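Protein F2 like fibronectin-binding protein (Streptococcus pneumoniae, PDB 5A0N) is a surface-associated adhesin whose N-terminal thioester domain probably uses an internal thioester to attach covalently to host molecules. Local coordinates at residues 105-110 against 182-187; 144-149 against 174-179. All blocks are in the same frame, centred on the assembly; numbering follows the deposited sequence. Where two conformers were deposited one is given.

Overall arrangement
Contacts 1 and 2 lie about 12 Å apart, centre to centre, in the helical part of the domain. In sequence, both segments of contact 2 fall between those of contact 1, and helix 170-182 runs from contact 2 directly into the loop of contact 1. The two touch where Phe109 CD1 packs 4.1 Å from Ile147 CD1. Glycerol, probably from the crystallisation liquor, is found at both, about 4 Å from the side chain of Leu183 and about 5 Å from that of Glu146. Contact 2 also leads toward the likely reactive centre: Gln144, on its first helix, hydrogen-bonds the backbone of Cys56, probably the cysteine of the internal thioester.

Contact 1: 105-110 against 182-187; sequences AWDTFS and DLYNFT
Thr108, in the opening turns of helix 105-118, faces Leu183 in the type I beta turn from Asp182 to Asn185, their CA atoms 7.9 Å apart. At that spacing the backbones do not bond to each other, and side chains make the contact. The end of Tyr184 swings toward the helix and presents its ring edge to Asp107: Asp107 OD2 sits 3.7 Å from Tyr184 CE1, close to the ring plane, with the carboxylate and ring planes turned 29° apart. A carboxylate oxygen placed there faces the slightly positive rim of C-H groups and not the electron-rich face. Tyr184 was modelled in two conformers, so this approach describes one of them. Its ring also leans on its own neighbour, with Leu183 CG 3.8 Å above the ring centre.

Thr108 supplies the methyl side of the contact. With chi1 at 63°, OG1 lies between the backbone N and carbonyl carbon while CG2 is held anti to that carbon; Thr108 CG2 comes 4.0 Å from Tyr184 OH and 4.5 Å from Leu183 CD2. Here the loop that leads from helix 170-182 to strand 193-200 is laid against the helical insertion of this thioester domain. Arg111, one turn beyond Asp107, ties the two together: its NE makes a salt bridge with Asp107 OD1, while its NH1 hydrogen-bonds the carbonyls of Leu183 and Phe186. The later part of the loop is tied to the same turn of helix through Ser110, whose OG hydrogen-bonds both Trp106 O and the hydroxyl of Tyr190.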
loop_
_atom_site.group_PDB
_atom_site.type_symbol
_atom_site.label_atom_id
_atom_site.label_comp_id
_atom_site.label_asym_id
_atom_site.label_seq_id
_atom_site.Cartn_x
_atom_site.Cartn_y
_atom_site.Cartn_z
ATOM N N ALA A 105 4.237 6.302 -13.176
ATOM C CA ALA A 105 3.483 5.854 -11.993
ATOM C C ALA A 105 3.595 4.348 -11.761
ATOM O O ALA A 105 3.725 3.896 -10.634
ATOM C CB ALA A 105 2.010 6.261 -12.098
ATOM N N TRP A 106 3.579 3.553 -12.825
ATOM C CA TRP A 106 3.786 2.116 -12.667
ATOM C C TRP A 106 5.171 1.813 -12.130
ATOM O O TRP A 106 5.340 0.963 -11.251
ATOM C CB TRP A 106 3.601 1.415 -14.007
ATOM C CG TRP A 106 4.040 -0.019 -14.057
ATOM C CD1 TRP A 106 5.068 -0.512 -14.793
ATOM C CD2 TRP A 106 3.452 -1.147 -13.375
ATOM N NE1 TRP A 106 5.157 -1.865 -14.641
ATOM C CE2 TRP A 106 4.167 -2.288 -13.794
ATOM C CE3 TRP A 106 2.392 -1.305 -12.459
ATOM C CZ2 TRP A 106 3.855 -3.554 -13.355
ATOM C CZ3 TRP A 106 2.096 -2.563 -12.045
ATOM C CH2 TRP A 106 2.799 -3.666 -12.509
ATOM N N ASP A 107 6.180 2.521 -12.634
ATOM C CA ASP A 107 7.554 2.273 -12.219
ATOM C C ASP A 107 7.710 2.506 -10.711
ATOM O O ASP A 107 8.228 1.654 -9.986
ATOM C CB ASP A 107 8.539 3.145 -13.013
ATOM C CG ASP A 107 9.984 2.733 -12.806
ATOM O OD1 ASP A 107 10.274 1.531 -12.688
ATOM O OD2 ASP A 107 10.866 3.611 -12.760
ATOM N N THR A 108 7.208 3.640 -10.228
ATOM C CA THR A 108 7.387 3.921 -8.810
ATOM C C THR A 108 6.551 3.009 -7.911
ATOM O O THR A 108 7.069 2.528 -6.921
ATOM C CB THR A 108 7.170 5.410 -8.447
ATOM O OG1 THR A 108 5.822 5.788 -8.718
ATOM C CG2 THR A 108 8.146 6.293 -9.217
ATOM N N PHE A 109 5.298 2.757 -8.280
ATOM C CA PHE A 109 4.475 1.872 -7.466
ATOM C C PHE A 109 5.043 0.464 -7.460
ATOM O O PHE A 109 5.156 -0.185 -6.420
ATOM C CB PHE A 109 3.009 1.821 -7.943
ATOM C CG PHE A 109 2.298 0.643 -7.366
ATOM C CD1 PHE A 109 1.923 0.662 -6.026
ATOM C CD2 PHE A 109 2.122 -0.506 -8.083
ATOM C CE1 PHE A 109 1.423 -0.474 -5.418
ATOM C CE2 PHE A 109 1.586 -1.621 -7.488
ATOM C CZ PHE A 109 1.229 -1.601 -6.152
ATOM N N SER A 110 5.395 -0.054 -8.628
ATOM C CA SER A 110 5.852 -1.429 -8.690
ATOM C C SER A 110 7.186 -1.590 -7.972
ATOM O O SER A 110 7.422 -2.619 -7.319
ATOM C CB SER A 110 5.910 -1.937 -10.135
ATOM O OG SER A 110 6.863 -1.233 -10.915
ATOM N N ASP A 182 17.778 4.426 -3.107
ATOM C CA ASP A 182 17.837 3.091 -3.698
ATOM C C ASP A 182 16.767 2.782 -4.729
ATOM O O ASP A 182 16.842 1.758 -5.403
ATOM C CB ASP A 182 17.733 2.015 -2.620
ATOM C CG ASP A 182 18.897 1.999 -1.646
ATOM O OD1 ASP A 182 19.866 2.779 -1.838
ATOM O OD2 ASP A 182 18.819 1.205 -0.667
ATOM N N LEU A 183 15.793 3.670 -4.867
ATOM C CA LEU A 183 14.580 3.392 -5.652
ATOM C C LEU A 183 14.821 2.806 -7.051
ATOM O O LEU A 183 14.123 1.891 -7.461
ATOM C CB LEU A 183 13.776 4.696 -5.829
ATOM C CG LEU A 183 12.464 4.641 -6.607
ATOM C CD1 LEU A 183 11.512 3.609 -6.029
ATOM C CD2 LEU A 183 11.785 5.979 -6.644
ATOM N N TYR A 184 15.804 3.359 -7.752
ATOM C CA TYR A 184 16.053 2.997 -9.138
ATOM C C TYR A 184 17.243 2.046 -9.270
ATOM O O TYR A 184 17.590 1.633 -10.373
ATOM C CB TYR A 184 16.267 4.282 -9.940
ATOM C CG TYR A 184 15.092 5.236 -9.872
ATOM C CD1 TYR A 184 13.856 4.871 -10.394
ATOM C CD2 TYR A 184 15.201 6.495 -9.275
ATOM C CE1 TYR A 184 12.766 5.720 -10.351
ATOM C CE2 TYR A 184 14.096 7.352 -9.216
ATOM C CZ TYR A 184 12.881 6.959 -9.764
ATOM O OH TYR A 184 11.773 7.790 -9.746
ATOM N N ASN A 185 17.840 1.624 -8.150
ATOM C CA ASN A 185 19.108 0.881 -8.181
ATOM C C ASN A 185 18.907 -0.651 -8.012
ATOM O O ASN A 185 19.585 -1.297 -7.213
ATOM C CB ASN A 185 20.097 1.461 -7.142
ATOM C CG ASN A 185 20.646 2.830 -7.547
ATOM O OD1 ASN A 185 20.722 3.133 -8.730
ATOM N ND2 ASN A 185 21.064 3.635 -6.573
ATOM N N PHE A 186 17.959 -1.210 -8.774
ATOM C CA PHE A 186 17.710 -2.643 -8.848
ATOM C C PHE A 186 16.762 -2.888 -10.022
ATOM O O PHE A 186 16.054 -1.984 -10.472
ATOM C CB PHE A 186 17.152 -3.222 -7.536
ATOM C CG PHE A 186 15.863 -2.593 -7.100
ATOM C CD1 PHE A 186 14.638 -3.103 -7.529
ATOM C CD2 PHE A 186 15.869 -1.481 -6.256
ATOM C CE1 PHE A 186 13.451 -2.490 -7.121
ATOM C CE2 PHE A 186 14.692 -0.896 -5.857
ATOM C CZ PHE A 186 13.496 -1.382 -6.300
ATOM N N THR A 187 16.707 -4.136 -10.470
ATOM C CA THR A 187 15.766 -4.536 -11.492
ATOM C C THR A 187 14.591 -5.233 -10.818
ATOM O O THR A 187 14.774 -6.069 -9.937
ATOM C CB THR A 187 16.443 -5.471 -12.488
ATOM O OG1 THR A 187 17.463 -4.734 -13.162
ATOM C CG2 THR A 187 15.465 -6.037 -13.514
#

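Contact 2: 144-149 against 174-179; sequences QYEIWR and KALEMI
This is a buried helix-helix contact inside the helical insertion, between helices 132-152 and 170-182; between residues 144-149 and 174-179, Glu146 makes every close approach on its side. Glu146 CA and Leu176 CA, 8.0 Å apart, are the nearest pair across the two segments. Glu146 leaves its helix with CG anti to the backbone N (chi1 -155°) and then bends at chi2, so the aliphatic stem and the carboxylate meet different partners. The side chains of Glu146 and Ile179 run past each other in opposite directions, with Glu146 CG 4.1 Å from Ile179 CG2. The Glu146 side chain crosses that of Leu176 at about a right angle, bringing Glu146 OE1 3.6 Å from Leu176 CD1.

A carboxylate pressed against leucine needs its charge met elsewhere. Arg149 NH1, one turn further along the helix, does part of this, bonding Glu146 OE2 on its syn side at 2.9 Å, 29° out of the carboxylate plane. Arg180, which follows Ile179 on helix 170-182, forms a salt bridge to the same oxygen through NE. Two arginines from different helices thus converge on Glu146, which would probably keep it ionised. Arg149 NH1 also bonds a glycerol.

Earlier on helix 132-152, Phe139, Val142 and Ile143 take up Ile179; outside the two helices, Ala175 leans on helix 123-128, and Ile147 and Trp148 rest against strand 55-56.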
loop_
_atom_site.group_PDB
_atom_site.type_symbol
_atom_site.label_atom_id
_atom_site.label_comp_id
_atom_site.label_asym_id
_atom_site.label_seq_id
_atom_site.Cartn_x
_atom_site.Cartn_y
_atom_site.Cartn_z
ATOM N N GLN A 144 4.382 3.617 2.050
ATOM C CA GLN A 144 3.105 4.188 1.671
ATOM C C GLN A 144 3.218 5.685 1.392
ATOM O O GLN A 144 2.625 6.178 0.436
ATOM C CB GLN A 144 2.071 3.908 2.747
ATOM C CG GLN A 144 0.705 4.544 2.491
ATOM C CD GLN A 144 -0.016 3.934 1.333
ATOM O OE1 GLN A 144 -0.781 2.970 1.498
ATOM N NE2 GLN A 144 0.160 4.517 0.149
ATOM N N TYR A 145 3.881 6.424 2.259
ATOM C CA TYR A 145 4.058 7.858 2.028
ATOM C C TYR A 145 4.839 8.108 0.745
ATOM O O TYR A 145 4.506 9.060 0.010
ATOM C CB TYR A 145 4.659 8.600 3.228
ATOM C CG TYR A 145 3.609 8.872 4.276
ATOM C CD1 TYR A 145 2.659 9.871 4.071
ATOM C CD2 TYR A 145 3.525 8.112 5.443
ATOM C CE1 TYR A 145 1.634 10.092 4.999
ATOM C CE2 TYR A 145 2.503 8.333 6.365
ATOM C CZ TYR A 145 1.563 9.314 6.131
ATOM O OH TYR A 145 0.527 9.531 6.997
ATOM N N GLU A 146 5.839 7.285 0.434
ATOM C CA GLU A 146 6.567 7.501 -0.800
ATOM C C GLU A 146 5.745 7.125 -2.027
ATOM O O GLU A 146 5.861 7.794 -3.059
ATOM C CB GLU A 146 7.930 6.835 -0.767
ATOM C CG GLU A 146 8.955 7.485 -1.717
ATOM C CD GLU A 146 9.408 8.885 -1.338
ATOM O OE1 GLU A 146 8.791 9.507 -0.442
ATOM O OE2 GLU A 146 10.395 9.364 -1.936
ATOM N N ILE A 147 4.859 6.130 -1.913
ATOM C CA ILE A 147 3.915 5.886 -2.993
ATOM C C ILE A 147 3.079 7.128 -3.256
ATOM O O ILE A 147 2.887 7.519 -4.421
ATOM C CB ILE A 147 3.079 4.621 -2.718
ATOM C CG1 ILE A 147 3.986 3.407 -2.903
ATOM C CG2 ILE A 147 1.811 4.553 -3.564
ATOM C CD1 ILE A 147 3.381 2.080 -2.457
ATOM N N TRP A 148 2.591 7.761 -2.189
ATOM C CA TRP A 148 1.774 8.969 -2.299
ATOM C C TRP A 148 2.551 10.183 -2.812
ATOM O O TRP A 148 1.947 11.094 -3.379
ATOM C CB TRP A 148 1.131 9.312 -0.945
ATOM C CG TRP A 148 0.031 8.411 -0.554
ATOM C CD1 TRP A 148 -0.808 7.736 -1.364
ATOM C CD2 TRP A 148 -0.390 8.129 0.797
ATOM N NE1 TRP A 148 -1.762 7.061 -0.607
ATOM C CE2 TRP A 148 -1.498 7.271 0.729
ATOM C CE3 TRP A 148 0.085 8.502 2.052
ATOM C CZ2 TRP A 148 -2.157 6.801 1.873
ATOM C CZ3 TRP A 148 -0.523 8.000 3.163
ATOM C CH2 TRP A 148 -1.640 7.167 3.078
ATOM N N ARG A 149 3.867 10.196 -2.670
ATOM C CA ARG A 149 4.669 11.238 -3.329
ATOM C C ARG A 149 4.375 11.225 -4.817
ATOM O O ARG A 149 4.241 12.283 -5.431
ATOM C CB ARG A 149 6.156 10.984 -3.084
ATOM C CG ARG A 149 7.070 11.942 -3.835
ATOM C CD ARG A 149 8.522 11.687 -3.528
ATOM N NE ARG A 149 9.393 12.560 -4.289
ATOM C CZ ARG A 149 10.715 12.461 -4.291
ATOM N NH1 ARG A 149 11.324 11.612 -3.504
ATOM N NH2 ARG A 149 11.443 13.274 -5.050
ATOM N N LYS A 174 15.426 7.303 8.672
ATOM C CA LYS A 174 16.572 6.680 8.010
ATOM C C LYS A 174 16.097 5.849 6.824
ATOM O O LYS A 174 16.673 5.917 5.733
ATOM C CB LYS A 174 17.374 5.823 8.980
ATOM C CG LYS A 174 17.965 6.598 10.143
ATOM C CD LYS A 174 18.742 5.696 11.092
ATOM C CE LYS A 174 19.395 6.542 12.177
ATOM N NZ LYS A 174 19.892 5.732 13.317
ATOM N N ALA A 175 15.052 5.046 7.018
ATOM C CA ALA A 175 14.544 4.215 5.946
ATOM C C ALA A 175 14.093 5.055 4.760
ATOM O O ALA A 175 14.298 4.641 3.608
ATOM C CB ALA A 175 13.387 3.360 6.432
ATOM N N LEU A 176 13.459 6.189 5.005
ATOM C CA LEU A 176 13.001 7.049 3.904
ATOM C C LEU A 176 14.185 7.535 3.055
ATOM O O LEU A 176 14.083 7.600 1.834
ATOM C CB LEU A 176 12.195 8.209 4.457
ATOM C CG LEU A 176 11.543 9.132 3.431
ATOM C CD1 LEU A 176 10.667 8.377 2.462
ATOM C CD2 LEU A 176 10.812 10.234 4.193
ATOM N N GLU A 177 15.292 7.860 3.702
ATOM C CA GLU A 177 16.480 8.293 2.977
ATOM C C GLU A 177 17.049 7.155 2.143
ATOM O O GLU A 177 17.559 7.363 1.036
ATOM C CB GLU A 177 17.513 8.862 3.936
ATOM C CG GLU A 177 16.993 10.112 4.591
ATOM C CD GLU A 177 17.795 10.617 5.744
ATOM O OE1 GLU A 177 18.936 10.262 5.873
ATOM O OE2 GLU A 177 17.255 11.401 6.543
ATOM N N MET A 178 17.018 5.943 2.692
ATOM C CA MET A 178 17.475 4.784 1.927
ATOM C C MET A 178 16.559 4.479 0.744
ATOM O O MET A 178 17.036 4.210 -0.355
ATOM C CB MET A 178 17.643 3.570 2.827
ATOM C CG MET A 178 18.690 3.774 3.913
ATOM S SD MET A 178 18.594 2.430 5.141
ATOM C CE MET A 178 19.314 3.134 6.572
ATOM N N ILE A 179 15.246 4.527 0.970
ATOM C CA ILE A 179 14.296 4.376 -0.129
ATOM C C ILE A 179 14.623 5.372 -1.251
ATOM O O ILE A 179 14.668 5.008 -2.429
ATOM C CB ILE A 179 12.845 4.604 0.333
ATOM C CG1 ILE A 179 12.364 3.459 1.237
ATOM C CG2 ILE A 179 11.909 4.795 -0.848
ATOM C CD1 ILE A 179 11.111 3.796 2.042
#